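Local structure of DNA polymerase III, beta subunit (Eubacterium rectale, 3T0P) at residues 140-145 with 156-161; 332-337 with 355-360; 174-179 with 325-330. The protein probably tethers DNA polymerases and other proteins to DNA as a ring-shaped, head-to-tail dimeric sliding clamp, giving them processivity. All blocks are in the same frame, centred on the assembly; numbering follows the deposited sequence.

Contact 1: 140-145 with 156-161. With EDO (1,2-ethanediol), chain C.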
loop_
_atom_site.group_PDB
_atom_site.type_symbol
_atom_site.label_atom_id
_atom_site.label_comp_id
_atom_site.label_asym_id
_atom_site.label_seq_id
_atom_site.Cartn_x
_atom_site.Cartn_y
_atom_site.Cartn_z
ATOM N N ARG B 140 -4.778 5.262 -19.394
ATOM C CA ARG B 140 -3.829 4.285 -18.845
ATOM C C ARG B 140 -2.754 3.927 -19.907
ATOM O O ARG B 140 -1.573 3.845 -19.587
ATOM C CB ARG B 140 -4.561 3.025 -18.373
ATOM C CG ARG B 140 -3.687 2.041 -17.587
ATOM C CD ARG B 140 -4.467 0.803 -17.151
ATOM N NE ARG B 140 -4.978 0.034 -18.286
ATOM C CZ ARG B 140 -4.298 -0.924 -18.915
ATOM N NH1 ARG B 140 -3.072 -1.258 -18.510
ATOM N NH2 ARG B 140 -4.842 -1.570 -19.936
ATOM N N GLN B 141 -3.179 3.817 -21.156
ATOM C CA GLN B 141 -2.378 3.436 -22.314
ATOM C C GLN B 141 -1.445 4.528 -22.827
ATOM O O GLN B 141 -0.629 4.232 -23.715
ATOM C CB GLN B 141 -3.302 3.000 -23.452
ATOM C CG GLN B 141 -3.943 1.643 -23.200
ATOM C CD GLN B 141 -5.104 1.381 -24.119
ATOM O OE1 GLN B 141 -5.627 2.272 -24.809
ATOM N NE2 GLN B 141 -5.539 0.143 -24.150
ATOM N N THR B 142 -1.525 5.765 -22.271
ATOM C CA THR B 142 -0.703 6.876 -22.759
ATOM C C THR B 142 -0.111 7.784 -21.677
ATOM O O THR B 142 0.897 8.440 -21.943
ATOM C CB THR B 142 -1.531 7.795 -23.718
ATOM O OG1 THR B 142 -2.673 8.293 -23.022
ATOM C CG2 THR B 142 -1.978 7.099 -24.976
ATOM N N ILE B 143 -0.758 7.908 -20.521
ATOM C CA ILE B 143 -0.369 8.864 -19.467
ATOM C C ILE B 143 1.080 8.718 -18.955
ATOM O O ILE B 143 1.679 9.718 -18.548
ATOM C CB ILE B 143 -1.380 8.872 -18.284
ATOM C CG1 ILE B 143 -1.408 10.240 -17.558
ATOM C CG2 ILE B 143 -1.170 7.701 -17.295
ATOM C CD1 ILE B 143 -1.861 11.382 -18.386
ATOM N N PHE B 144 1.643 7.503 -18.992
ATOM C CA PHE B 144 2.978 7.228 -18.478
ATOM C C PHE B 144 4.092 7.960 -19.232
ATOM O O PHE B 144 5.193 8.036 -18.696
ATOM C CB PHE B 144 3.249 5.718 -18.518
ATOM C CG PHE B 144 3.264 5.139 -19.906
ATOM C CD1 PHE B 144 4.397 5.234 -20.703
ATOM C CD2 PHE B 144 2.134 4.526 -20.431
ATOM C CE1 PHE B 144 4.401 4.738 -22.006
ATOM C CE2 PHE B 144 2.139 4.037 -21.739
ATOM C CZ PHE B 144 3.282 4.118 -22.503
ATOM N N SER B 145 3.851 8.439 -20.479
ATOM C CA SER B 145 4.942 9.046 -21.241
ATOM C C SER B 145 4.824 10.567 -21.413
ATOM O O SER B 145 5.458 11.125 -22.298
ATOM C CB SER B 145 5.138 8.354 -22.584
ATOM O OG SER B 145 3.922 8.207 -23.280
ATOM N N THR B 156 3.791 18.165 -20.802
ATOM C CA THR B 156 3.134 17.776 -19.533
ATOM C C THR B 156 1.664 17.407 -19.769
ATOM O O THR B 156 1.018 16.884 -18.873
ATOM C CB THR B 156 3.270 18.856 -18.459
ATOM O OG1 THR B 156 2.523 20.004 -18.851
ATOM C CG2 THR B 156 4.714 19.241 -18.200
ATOM N N GLY B 157 1.157 17.657 -20.969
ATOM C CA GLY B 157 -0.207 17.289 -21.306
ATOM C C GLY B 157 -0.299 16.182 -22.334
ATOM O O GLY B 157 0.717 15.630 -22.758
ATOM N N GLU B 158 -1.532 15.828 -22.710
ATOM C CA GLU B 158 -1.807 14.864 -23.761
ATOM C C GLU B 158 -2.597 15.514 -24.861
ATOM O O GLU B 158 -3.594 16.192 -24.581
ATOM C CB GLU B 158 -2.566 13.650 -23.255
ATOM C CG GLU B 158 -1.778 12.853 -22.244
ATOM C CD GLU B 158 -2.066 11.371 -22.189
ATOM O OE1 GLU B 158 -3.228 10.946 -22.373
ATOM O OE2 GLU B 158 -1.100 10.626 -21.935
ATOM N N LEU B 159 -2.165 15.307 -26.109
ATOM C CA LEU B 159 -2.900 15.773 -27.265
ATOM C C LEU B 159 -4.164 14.914 -27.455
ATOM O O LEU B 159 -4.096 13.682 -27.419
ATOM C CB LEU B 159 -2.028 15.717 -28.535
ATOM C CG LEU B 159 -2.719 16.124 -29.856
ATOM C CD1 LEU B 159 -2.849 17.631 -29.971
ATOM C CD2 LEU B 159 -1.963 15.577 -31.044
ATOM N N PHE B 160 -5.307 15.580 -27.660
ATOM C CA PHE B 160 -6.581 14.956 -27.995
ATOM C C PHE B 160 -6.949 15.470 -29.385
ATOM O O PHE B 160 -7.115 16.676 -29.561
ATOM C CB PHE B 160 -7.638 15.271 -26.928
ATOM C CG PHE B 160 -7.602 14.287 -25.782
ATOM C CD1 PHE B 160 -6.555 14.298 -24.861
ATOM C CD2 PHE B 160 -8.612 13.348 -25.620
ATOM C CE1 PHE B 160 -6.505 13.372 -23.816
ATOM C CE2 PHE B 160 -8.567 12.426 -24.564
ATOM C CZ PHE B 160 -7.503 12.435 -23.678
ATOM N N GLU B 161 -6.971 14.579 -30.396
ATOM C CA GLU B 161 -7.247 14.960 -31.779
ATOM C C GLU B 161 -8.407 14.153 -32.370
ATOM O O GLU B 161 -8.413 12.923 -32.310
ATOM C CB GLU B 161 -5.991 14.783 -32.616
ATOM C CG GLU B 161 -6.044 15.431 -33.982
ATOM C CD GLU B 161 -4.780 15.251 -34.799
ATOM O OE1 GLU B 161 -3.841 14.571 -34.321
ATOM O OE2 GLU B 161 -4.734 15.783 -35.932
HETATM C C1 EDO C . 0.694 0.127 -14.740
HETATM O O1 EDO C . 0.736 -1.251 -14.342
HETATM C C2 EDO C . 0.117 0.271 -16.149
HETATM O O2 EDO C . -1.173 -0.355 -16.242
#

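Contact 2: 332-337 with 355-360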
loop_
_atom_site.group_PDB
_atom_site.type_symbol
_atom_site.label_atom_id
_atom_site.label_comp_id
_atom_site.label_asym_id
_atom_site.label_seq_id
_atom_site.Cartn_x
_atom_site.Cartn_y
_atom_site.Cartn_z
ATOM N N ILE B 332 -0.097 -2.989 -23.247
ATOM C CA ILE B 332 -0.423 -3.675 -24.497
ATOM C C ILE B 332 -1.029 -5.011 -24.120
ATOM O O ILE B 332 -0.381 -5.818 -23.447
ATOM C CB ILE B 332 0.793 -3.802 -25.470
ATOM C CG1 ILE B 332 1.250 -2.408 -25.949
ATOM C CG2 ILE B 332 0.462 -4.718 -26.642
ATOM C CD1 ILE B 332 2.667 -2.389 -26.626
ATOM N N ASP B 333 -2.283 -5.231 -24.545
ATOM C CA ASP B 333 -3.050 -6.436 -24.208
ATOM C C ASP B 333 -2.787 -7.591 -25.138
ATOM O O ASP B 333 -2.958 -8.741 -24.736
ATOM C CB ASP B 333 -4.546 -6.116 -24.197
ATOM C CG ASP B 333 -4.952 -5.128 -23.103
ATOM O OD1 ASP B 333 -4.296 -5.122 -22.026
ATOM O OD2 ASP B 333 -5.903 -4.338 -23.336
ATOM N N GLU B 334 -2.353 -7.292 -26.364
ATOM C CA GLU B 334 -2.052 -8.257 -27.413
ATOM C C GLU B 334 -1.046 -9.334 -26.967
ATOM O O GLU B 334 -0.137 -9.048 -26.192
ATOM C CB GLU B 334 -1.529 -7.509 -28.642
ATOM C CG GLU B 334 -2.641 -6.901 -29.490
ATOM C CD GLU B 334 -3.341 -5.633 -29.032
ATOM O OE1 GLU B 334 -2.910 -5.026 -28.026
ATOM O OE2 GLU B 334 -4.311 -5.227 -29.713
ATOM N N GLU B 335 -1.232 -10.578 -27.445
ATOM C CA GLU B 335 -0.355 -11.712 -27.115
ATOM C C GLU B 335 1.041 -11.540 -27.757
ATOM O O GLU B 335 2.059 -11.922 -27.166
ATOM C CB GLU B 335 -0.979 -13.054 -27.545
ATOM C CG GLU B 335 -0.407 -14.223 -26.756
ATOM C CD GLU B 335 -0.895 -15.593 -27.183
ATOM N N GLU B 336 1.073 -10.943 -28.949
ATOM C CA GLU B 336 2.301 -10.706 -29.701
ATOM C C GLU B 336 2.379 -9.272 -30.155
ATOM O O GLU B 336 1.362 -8.597 -30.270
ATOM C CB GLU B 336 2.403 -11.654 -30.896
ATOM C CG GLU B 336 2.835 -13.056 -30.494
ATOM C CD GLU B 336 3.041 -14.038 -31.631
ATOM O OE1 GLU B 336 2.187 -14.091 -32.547
ATOM O OE2 GLU B 336 4.055 -14.771 -31.593
ATOM N N VAL B 337 3.598 -8.776 -30.317
ATOM C CA VAL B 337 3.838 -7.414 -30.773
ATOM C C VAL B 337 4.808 -7.440 -31.947
ATOM O O VAL B 337 5.592 -8.376 -32.086
ATOM C CB VAL B 337 4.323 -6.453 -29.659
ATOM C CG1 VAL B 337 3.176 -6.049 -28.727
ATOM C CG2 VAL B 337 5.500 -7.033 -28.879
ATOM N N GLY B 355 -4.084 -1.271 -36.179
ATOM C CA GLY B 355 -3.906 0.180 -36.160
ATOM C C GLY B 355 -4.407 0.880 -34.903
ATOM O O GLY B 355 -4.721 2.076 -34.935
ATOM N N LYS B 356 -4.469 0.160 -33.779
ATOM C CA LYS B 356 -4.957 0.724 -32.520
ATOM C C LYS B 356 -3.891 1.549 -31.798
ATOM O O LYS B 356 -4.246 2.467 -31.059
ATOM C CB LYS B 356 -5.497 -0.387 -31.593
ATOM C CG LYS B 356 -6.895 -0.846 -32.025
ATOM C CD LYS B 356 -7.248 -2.207 -31.513
ATOM C CE LYS B 356 -8.587 -2.665 -32.056
ATOM N N PHE B 357 -2.591 1.254 -32.015
ATOM C CA PHE B 357 -1.556 1.998 -31.293
ATOM C C PHE B 357 -0.231 2.066 -32.020
ATOM O O PHE B 357 0.049 1.254 -32.911
ATOM C CB PHE B 357 -1.313 1.368 -29.896
ATOM C CG PHE B 357 -0.793 -0.058 -29.891
ATOM C CD1 PHE B 357 0.541 -0.337 -30.207
ATOM C CD2 PHE B 357 -1.625 -1.116 -29.546
ATOM C CE1 PHE B 357 1.021 -1.655 -30.213
ATOM C CE2 PHE B 357 -1.139 -2.431 -29.525
ATOM C CZ PHE B 357 0.183 -2.694 -29.861
ATOM N N ILE B 358 0.601 3.024 -31.591
ATOM C CA ILE B 358 2.002 3.197 -32.005
ATOM C C ILE B 358 2.780 3.671 -30.799
ATOM O O ILE B 358 2.471 4.727 -30.253
ATOM C CB ILE B 358 2.276 4.134 -33.210
ATOM C CG1 ILE B 358 1.382 3.847 -34.425
ATOM C CG2 ILE B 358 3.779 4.042 -33.590
ATOM C CD1 ILE B 358 1.478 4.947 -35.590
ATOM N N TYR B 359 3.742 2.876 -30.352
ATOM C CA TYR B 359 4.644 3.264 -29.274
ATOM C C TYR B 359 6.025 3.443 -29.908
ATOM O O TYR B 359 6.576 2.502 -30.485
ATOM C CB TYR B 359 4.640 2.274 -28.096
ATOM C CG TYR B 359 3.311 2.239 -27.383
ATOM C CD1 TYR B 359 2.987 3.186 -26.419
ATOM C CD2 TYR B 359 2.351 1.282 -27.704
ATOM C CE1 TYR B 359 1.736 3.197 -25.807
ATOM C CE2 TYR B 359 1.107 1.270 -27.084
ATOM C CZ TYR B 359 0.792 2.247 -26.157
ATOM O OH TYR B 359 -0.447 2.231 -25.550
ATOM N N LEU B 360 6.502 4.688 -29.938
ATOM C CA LEU B 360 7.818 5.045 -30.497
ATOM C C LEU B 360 8.765 5.203 -29.326
ATOM O O LEU B 360 8.433 5.907 -28.393
ATOM C CB LEU B 360 7.718 6.344 -31.323
ATOM C CG LEU B 360 8.973 6.883 -32.030
ATOM C CD1 LEU B 360 8.588 7.882 -33.080
ATOM C CD2 LEU B 360 9.939 7.604 -31.054
#

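Contact 3: 174-179 with 325-330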
loop_
_atom_site.group_PDB
_atom_site.type_symbol
_atom_site.label_atom_id
_atom_site.label_comp_id
_atom_site.label_asym_id
_atom_site.label_seq_id
_atom_site.Cartn_x
_atom_site.Cartn_y
_atom_site.Cartn_z
ATOM N N GLY B 174 10.066 13.547 -25.053
ATOM C CA GLY B 174 11.336 13.801 -25.735
ATOM C C GLY B 174 12.169 12.560 -25.989
ATOM O O GLY B 174 13.110 12.607 -26.787
ATOM N N HIS B 175 11.825 11.437 -25.326
ATOM C CA HIS B 175 12.493 10.138 -25.431
ATOM C C HIS B 175 11.605 9.068 -26.044
ATOM O O HIS B 175 12.105 8.019 -26.446
ATOM C CB HIS B 175 12.929 9.671 -24.044
ATOM C CG HIS B 175 13.898 10.603 -23.407
ATOM N ND1 HIS B 175 13.513 11.447 -22.383
ATOM C CD2 HIS B 175 15.194 10.837 -23.710
ATOM C CE1 HIS B 175 14.594 12.142 -22.072
ATOM N NE2 HIS B 175 15.627 11.814 -22.851
ATOM N N ARG B 176 10.292 9.297 -26.063
ATOM C CA ARG B 176 9.303 8.343 -26.560
ATOM C C ARG B 176 7.994 9.020 -26.894
ATOM O O ARG B 176 7.744 10.134 -26.436
ATOM C CB ARG B 176 9.045 7.258 -25.511
ATOM C CG ARG B 176 8.485 7.810 -24.215
ATOM C CD ARG B 176 8.911 6.942 -23.101
ATOM N NE ARG B 176 8.735 7.570 -21.798
ATOM C CZ ARG B 176 8.213 6.947 -20.755
ATOM N NH1 ARG B 176 7.752 5.712 -20.880
ATOM N NH2 ARG B 176 8.115 7.564 -19.587
ATOM N N ILE B 177 7.144 8.324 -27.659
ATOM C CA ILE B 177 5.834 8.797 -28.072
ATOM C C ILE B 177 4.859 7.637 -27.927
ATOM O O ILE B 177 5.134 6.523 -28.379
ATOM C CB ILE B 177 5.827 9.409 -29.519
ATOM C CG1 ILE B 177 6.956 10.463 -29.731
ATOM C CG2 ILE B 177 4.440 10.014 -29.868
ATOM C CD1 ILE B 177 7.073 11.033 -31.196
ATOM N N SER B 178 3.729 7.899 -27.261
ATOM C CA SER B 178 2.633 6.946 -27.110
ATOM C C SER B 178 1.433 7.490 -27.841
ATOM O O SER B 178 1.014 8.615 -27.569
ATOM C CB SER B 178 2.307 6.715 -25.648
ATOM O OG SER B 178 3.454 6.249 -24.973
ATOM N N ILE B 179 0.923 6.730 -28.807
ATOM C CA ILE B 179 -0.228 7.124 -29.624
ATOM C C ILE B 179 -1.267 6.019 -29.610
ATOM O O ILE B 179 -0.974 4.876 -29.971
ATOM C CB ILE B 179 0.152 7.483 -31.098
ATOM C CG1 ILE B 179 1.371 8.415 -31.171
ATOM C CG2 ILE B 179 -1.051 8.082 -31.855
ATOM C CD1 ILE B 179 2.036 8.476 -32.534
ATOM N N PHE B 325 10.283 0.501 -22.363
ATOM C CA PHE B 325 9.689 -0.703 -22.906
ATOM C C PHE B 325 8.682 -1.292 -21.926
ATOM O O PHE B 325 7.607 -1.715 -22.349
ATOM C CB PHE B 325 10.788 -1.717 -23.237
ATOM C CG PHE B 325 11.079 -1.770 -24.713
ATOM C CD1 PHE B 325 10.325 -2.578 -25.559
ATOM C CD2 PHE B 325 12.061 -0.962 -25.273
ATOM C CE1 PHE B 325 10.561 -2.585 -26.935
ATOM C CE2 PHE B 325 12.284 -0.962 -26.652
ATOM C CZ PHE B 325 11.555 -1.790 -27.466
ATOM N N ILE B 326 9.034 -1.343 -20.638
ATOM C CA ILE B 326 8.179 -1.861 -19.576
ATOM C C ILE B 326 6.876 -1.027 -19.543
ATOM O O ILE B 326 5.789 -1.601 -19.629
ATOM C CB ILE B 326 8.906 -1.868 -18.216
ATOM C CG1 ILE B 326 9.955 -2.982 -18.159
ATOM C CG2 ILE B 326 7.908 -2.029 -17.063
ATOM C CD1 ILE B 326 11.050 -2.792 -17.110
ATOM N N ASP B 327 6.986 0.304 -19.527
ATOM C CA ASP B 327 5.792 1.182 -19.513
ATOM C C ASP B 327 4.851 0.874 -20.666
ATOM O O ASP B 327 3.666 0.716 -20.423
ATOM C CB ASP B 327 6.174 2.667 -19.602
ATOM C CG ASP B 327 6.850 3.270 -18.404
ATOM O OD1 ASP B 327 6.947 2.572 -17.356
ATOM O OD2 ASP B 327 7.315 4.441 -18.512
ATOM N N ALA B 328 5.390 0.727 -21.912
ATOM C CA ALA B 328 4.546 0.463 -23.072
ATOM C C ALA B 328 4.018 -0.964 -23.081
ATOM O O ALA B 328 2.846 -1.156 -23.367
ATOM C CB ALA B 328 5.305 0.752 -24.370
ATOM N N LEU B 329 4.858 -1.964 -22.782
ATOM C CA LEU B 329 4.423 -3.361 -22.807
ATOM C C LEU B 329 3.360 -3.640 -21.741
ATOM O O LEU B 329 2.453 -4.413 -22.023
ATOM C CB LEU B 329 5.595 -4.332 -22.690
ATOM C CG LEU B 329 6.573 -4.343 -23.860
ATOM C CD1 LEU B 329 7.858 -5.082 -23.490
ATOM C CD2 LEU B 329 5.936 -4.911 -25.130
ATOM N N ARG B 330 3.427 -2.991 -20.571
ATOM C CA ARG B 330 2.420 -3.108 -19.488
ATOM C C ARG B 330 1.006 -2.707 -19.926
ATOM O O ARG B 330 0.022 -3.100 -19.296
ATOM C CB ARG B 330 2.793 -2.216 -18.300
ATOM C CG ARG B 330 3.757 -2.877 -17.334
ATOM C CD ARG B 330 3.966 -1.993 -16.133
ATOM N NE ARG B 330 4.977 -2.540 -15.238
ATOM C CZ ARG B 330 5.670 -1.817 -14.369
ATOM N NH1 ARG B 330 5.470 -0.504 -14.277
ATOM N NH2 ARG B 330 6.581 -2.394 -13.596
#

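Contact 1: 140-145 with 156-161
Glu-158, near the start of strand 157-163, reaches into the loop that follows helix 132-140 and meets Thr-142 and Ile-143 there. Its CB points toward the loop but makes no close approach; with CG anti to the carbonyl carbon (chi1 -63°) and the chain extended beyond, the carboxylate is carried across the gap. CG is the first atom to touch, lying 4.1 Å from CD1 of Ile-143. The carboxyl carbon CD packs against the same Ile-143 CD1 at 3.8 Å, the two side chains standing at about a right angle. At the tip both oxygens crowd Thr-142 OG1, OE1 at 2.8 Å and OE2 at 3.0 Å, although that hydroxyl also has Val-138 O as a possible acceptor. OE2 lies 3.0 Å from Thr-142 O, both being acceptors if the carboxyl is ionised, and is 3.1 Å from Ile-143 N at a poor angle. So close an approach might raise the pKa of this buried carboxyl, making a protonated form conceivable. Beyond the pair, Leu-200 of helix 197-206 touches both Glu-158 and Ile-143. At the helix end of segment 140-145, Arg-140 NH1 donates to O2 of a 1,2-ethanediol, probably from the crystallisation liquor, over 3.1 Å at 157°; its NE is paired with Glu-137. A strand glutamate thus meets the loop leaving helix 132-140, within the antiparallel sheet and helices of the central domain of the beta sliding clamp fold.

Contact 2: 332-337 with 355-360
Ile-332 makes the apolar part of the contact, packing against two rings. Its CG2 serves Phe-357, meeting CZ at 3.8 Å. The arm from CG1 to CD1 lies between the rings and touches both. CG1 stands 4.1 Å above the plane of Phe-357, offset toward the rim, and 3.9 Å from Tyr-359 CE2; CD1 is 3.8 Å from Tyr-359 CD2, oblique to that ring, and 4.0 Å from Phe-357 CE1. CG1 anti to the carbonyl carbon (chi1 -65°) places the arm there.

The polar part is a carboxylate against a ring edge. Glu-334 bends at chi2 (76°) and brings OE1 to 3.5 Å from Phe-357 CE2, near the ring plane, with carboxylate and ring planes 70° apart. The oxygen thus faces the weakly positive hydrogen rim, and Phe-357 is touched on one face and at an edge by different residues. The hydroxyl of Tyr-359 is engaged elsewhere, by Gln-141 O and Arg-180 NE.

Between strands 336-341 and 357-361 runs strand 348-351, whose Ile-350 touches both Ile-332 and Val-337; strand 176-184 flanks 357-361 on its other side, and Lys-261 NZ binds the carbonyls of Ile-332 and Glu-334.

Contact 3: 174-179 with 325-330
Asp-327 OD2 is gripped by three nitrogens, two of them from Arg-176. The main bond comes from Arg-176 NH1, which donates to Asp-327 OD2 over 2.7 Å with an N-H...O angle of 158°. Arg-176 NH2 adds a weak, bent one to the same oxygen at 3.4 Å, and Lys-323 NZ, one turn earlier in the helix, completes a salt-bridged cluster around the carboxylate. OD2 receives NH1 on its anti lone pair, the one turned away from OD1, and lies near the guanidinium plane. The approach is therefore at the edge of the guanidinium, not over its face, although the two planes are inclined by 33°. This is a lopsided bridge: one oxygen takes both donors, whereas a two-oxygen fork would have given each N-H its own acceptor. The CB of Asp-327 closes the contact, 3.7 Å from Arg-176 NH1.

Arg-176 reaches this position because its CG sits between the backbone N and the carbonyl carbon (chi1 61°), after which the chain runs extended to NE. NE is fixed from the strand's own side by Asp-173 OD2, leaving the head of the arginine held between two acids. A leucine here would probably leave Asp-327 with Lys-323 as its remaining charged mate in this cluster and Asp-173 OD2 without its guanidinium partner.

Phe-144, from the loop after helix 132-140, packs against both Arg-176 and Asp-327. The bridge joins strand 176-184 of the central domain to helix 322-329 of the C-terminal domain; strand 357-361, paired with 176-184, touches the same helix through Tyr-359 on Ala-328, while helix 261-272 packs against Ile-326 and Leu-329.

The three contacts meet where the central and C-terminal domains adjoin, sharing one antiparallel sheet. Contact 3 lies about 11 Å, centre to centre, from each of the others, which are about 16 Å apart. Strands 176-184 and 357-361 tie contact 3 to contact 2 through their backbones, as in Leu-360 N to Ile-177 O at 2.8 Å. The loop of contact 1 reaches contact 2 through Gln-141 O, 2.7 Å from Tyr-359 OH, and contact 3 through Ser-145 OG, 2.6 Å from Ser-178 OG. Phe-144 CZ packs 3.8 Å from Tyr-359 CE1. The ethanediol belongs to contact 1, bound at Arg-140.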